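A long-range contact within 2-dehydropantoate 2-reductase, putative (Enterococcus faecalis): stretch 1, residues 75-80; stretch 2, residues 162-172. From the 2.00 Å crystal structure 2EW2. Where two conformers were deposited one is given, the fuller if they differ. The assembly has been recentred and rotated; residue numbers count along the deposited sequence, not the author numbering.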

# COMPACT_ATOMS: atom_id res chain seq x y z
N VAL B 75 33.26 29.72 -3.96
CA VAL B 75 33.57 29.33 -2.59
C VAL B 75 34.14 27.91 -2.51
O VAL B 75 33.98 27.11 -3.43
N ASP B 76 34.80 27.63 -1.40
CA ASP B 76 35.37 26.32 -1.14
C ASP B 76 34.31 25.34 -0.60
O ASP B 76 34.38 24.14 -0.85
N LEU B 77 33.37 25.86 0.19
CA LEU B 77 32.41 25.01 0.92
C LEU B 77 31.06 25.65 0.91
O LEU B 77 30.94 26.85 1.16
N ILE B 78 30.04 24.85 0.64
CA ILE B 78 28.66 25.29 0.85
C ILE B 78 28.08 24.40 1.94
O ILE B 78 28.24 23.17 1.90
N ILE B 79 27.46 25.02 2.94
CA ILE B 79 26.76 24.30 3.98
C ILE B 79 25.27 24.38 3.67
O ILE B 79 24.70 25.46 3.66
N ALA B 80 24.67 23.22 3.42
CA ALA B 80 23.26 23.13 3.03
C ALA B 80 22.35 22.95 4.25
O ALA B 80 22.44 21.95 4.95
N LYS B 162 40.14 13.66 2.53
CA LYS B 162 41.13 14.67 2.93
C LYS B 162 40.44 16.01 3.20
O LYS B 162 40.70 16.66 4.22
N PHE B 163 39.56 16.43 2.29
CA PHE B 163 38.85 17.67 2.49
C PHE B 163 37.87 17.65 3.66
O PHE B 163 37.74 18.64 4.36
N ALA B 164 37.20 16.52 3.87
CA ALA B 164 36.36 16.36 5.07
C ALA B 164 37.18 16.65 6.34
O ALA B 164 36.71 17.35 7.24
N LEU B 165 38.41 16.12 6.39
CA LEU B 165 39.30 16.33 7.53
C LEU B 165 39.67 17.81 7.69
O LEU B 165 39.75 18.31 8.82
N GLU B 166 39.86 18.48 6.56
CA GLU B 166 40.14 19.91 6.51
C GLU B 166 38.97 20.76 7.03
O GLU B 166 39.17 21.76 7.73
N VAL B 167 37.75 20.35 6.67
CA VAL B 167 36.53 20.97 7.20
C VAL B 167 36.42 20.79 8.72
O VAL B 167 36.10 21.74 9.41
N VAL B 168 36.68 19.57 9.21
CA VAL B 168 36.74 19.31 10.67
C VAL B 168 37.70 20.29 11.38
O VAL B 168 37.34 20.91 12.36
N ASP B 169 38.92 20.42 10.85
CA ASP B 169 39.91 21.38 11.36
C ASP B 169 39.37 22.80 11.42
O ASP B 169 39.48 23.48 12.45
N VAL B 170 38.80 23.26 10.32
CA VAL B 170 38.16 24.58 10.25
C VAL B 170 37.05 24.77 11.30
O VAL B 170 37.05 25.77 12.05
N PHE B 171 36.14 23.79 11.38
CA PHE B 171 35.05 23.80 12.36
C PHE B 171 35.56 23.75 13.80
O PHE B 171 34.93 24.29 14.71
N GLN B 172 36.70 23.08 14.00
CA GLN B 172 37.27 22.95 15.34
C GLN B 172 37.70 24.32 15.88
O GLN B 172 37.39 24.68 17.02

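A β-strand and an α-helix, whose touching residues are at least 86 positions apart in sequence, meet here in a small, apolar side-chain contact that no hydrogen bond crosses. The strand segment 77-80 and residues 162-172, part of a longer helix, run with their N-to-C directions at 75°, and their axes come no nearer than 11.8 Å. That gap is too wide for backbone to meet backbone, so side chains fill it; even the closest CA atoms, Leu-77 CA and Val-167 CA, are 8.5 Å apart. Together the two stretches bury 199 Å².

On the strand, alternation decides which residues take part: Leu-77 and Ile-79 point toward the helix, whereas Ile-78 and Ala-80 make no contact with it. On the helix, Phe-163, Val-167 and Phe-171 follow one another at intervals of four, which brings them along one side. The same spacing appears in the backbone hydrogen bonds that join them, from Val-167 N to Phe-163 O (2.9 Å) and from Phe-171 N to Val-167 O (2.8 Å).

Leu-77 is the centre of the packing and touches all three of these helix residues. Its chi1 is t and its chi2 p; both methyls lie against Val-167, Leu-77 CD1 4.4 Å from Val-167 CG2 and Leu-77 CD2 4.3 Å from Val-167 CG1. Leu-77 CD1 lies at the edge of the Phe-163 ring, near its plane, 4.5 Å from Phe-163 CE2. Leu-77 CD2 also reaches Phe-171, 4.2 Å from Phe-171 CE1. Val-167, with chi1 t, points toward the strand, is buried, and lies one turn from each phenylalanine along the helix.

Phe-163 also points toward the strand, with chi1 t (-165°) and chi2 83°, and its ring extends to the start of stretch 1, where Phe-163 CZ is 3.9 Å from the backbone Asp-76 O. Phe-171 differs: its CA-to-CB bond points sideways, but with chi1 m (-80°) and chi2 21° the end of the ring comes nearer the strand. There Phe-171 CZ meets Ile-79 CD1 at 3.9 Å. Ile-79 reaches it through an extended side chain, chi1 m and chi2 t, ending in that methyl.

Polar groups contribute little. The CA-to-CB bond of Asp-76 points toward the helix, yet the residue's closest contact is made by its backbone oxygen; its carboxylate OD2 is hydrogen-bonded elsewhere in the structure. Lys-162, Leu-165, Asp-169 and Gln-172 lie exposed on the helix and take no part in the contact.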

# COMPACT_ATOMS: atom_id res chain seq x y z
CB VAL B 75 32.33 29.46 -1.66
CG1 VAL B 75 31.85 30.91 -1.59
CG2 VAL B 75 31.19 28.54 -2.12
CB ASP B 76 36.51 26.44 -0.12
CG ASP B 76 37.55 27.50 -0.53
OD1 ASP B 76 38.10 27.37 -1.65
OD2 ASP B 76 37.82 28.44 0.24
CB LEU B 77 32.85 24.78 2.38
CG LEU B 77 31.93 23.96 3.31
CD1 LEU B 77 31.83 22.50 2.85
CD2 LEU B 77 32.39 24.04 4.78
CB ILE B 78 27.80 25.20 -0.44
CG1 ILE B 78 28.39 26.08 -1.55
CG2 ILE B 78 26.31 25.65 -0.16
CD1 ILE B 78 27.79 25.78 -2.94
CB ILE B 79 27.04 24.84 5.40
CG1 ILE B 79 28.53 24.68 5.72
CG2 ILE B 79 26.15 24.07 6.42
CD1 ILE B 79 29.06 25.59 6.87
CB ALA B 80 23.07 21.98 2.06
CB LYS B 162 42.22 14.81 1.86
CG LYS B 162 43.41 15.70 2.28
CD LYS B 162 44.38 15.89 1.09
CE LYS B 162 45.56 16.81 1.46
NZ LYS B 162 46.35 17.22 0.23
CB PHE B 163 38.13 18.13 1.22
CG PHE B 163 37.68 19.56 1.29
CD1 PHE B 163 38.57 20.59 0.98
CD2 PHE B 163 36.39 19.88 1.68
CE1 PHE B 163 38.15 21.93 1.06
CE2 PHE B 163 35.96 21.21 1.75
CZ PHE B 163 36.83 22.22 1.44
CB ALA B 164 35.77 14.94 5.13
CB LEU B 165 40.54 15.43 7.43
CG LEU B 165 40.29 13.93 7.63
CD1 LEU B 165 41.58 13.13 7.49
CD2 LEU B 165 39.66 13.65 8.97
CB GLU B 166 40.55 20.32 5.09
CG GLU B 166 42.01 19.92 4.77
CD GLU B 166 42.35 19.90 3.28
OE1 GLU B 166 41.56 20.41 2.45
OE2 GLU B 166 43.42 19.35 2.94
CB VAL B 167 35.26 20.43 6.51
CG1 VAL B 167 33.99 20.94 7.22
CG2 VAL B 167 35.25 20.82 5.03
CB VAL B 168 37.11 17.84 10.99
CG1 VAL B 168 37.43 17.65 12.52
CG2 VAL B 168 36.00 16.89 10.57
CB ASP B 169 41.19 21.34 10.51
CG ASP B 169 41.97 20.06 10.67
OD1 ASP B 169 41.73 19.32 11.66
OD2 ASP B 169 42.84 19.78 9.82
CB VAL B 170 37.62 24.89 8.83
CG1 VAL B 170 36.83 26.20 8.84
CG2 VAL B 170 38.80 24.98 7.83
CB PHE B 171 34.13 22.60 12.13
CG PHE B 171 33.15 22.78 11.00
CD1 PHE B 171 33.37 23.72 10.00
CD2 PHE B 171 32.02 21.98 10.92
CE1 PHE B 171 32.46 23.89 8.94
CE2 PHE B 171 31.11 22.12 9.86
CZ PHE B 171 31.34 23.09 8.88
CB GLN B 172 38.47 22.00 15.33
CG GLN B 172 39.21 21.93 16.67
CD GLN B 172 38.35 21.33 17.74
OE1 GLN B 172 37.60 20.39 17.48
NE2 GLN B 172 38.42 21.89 18.95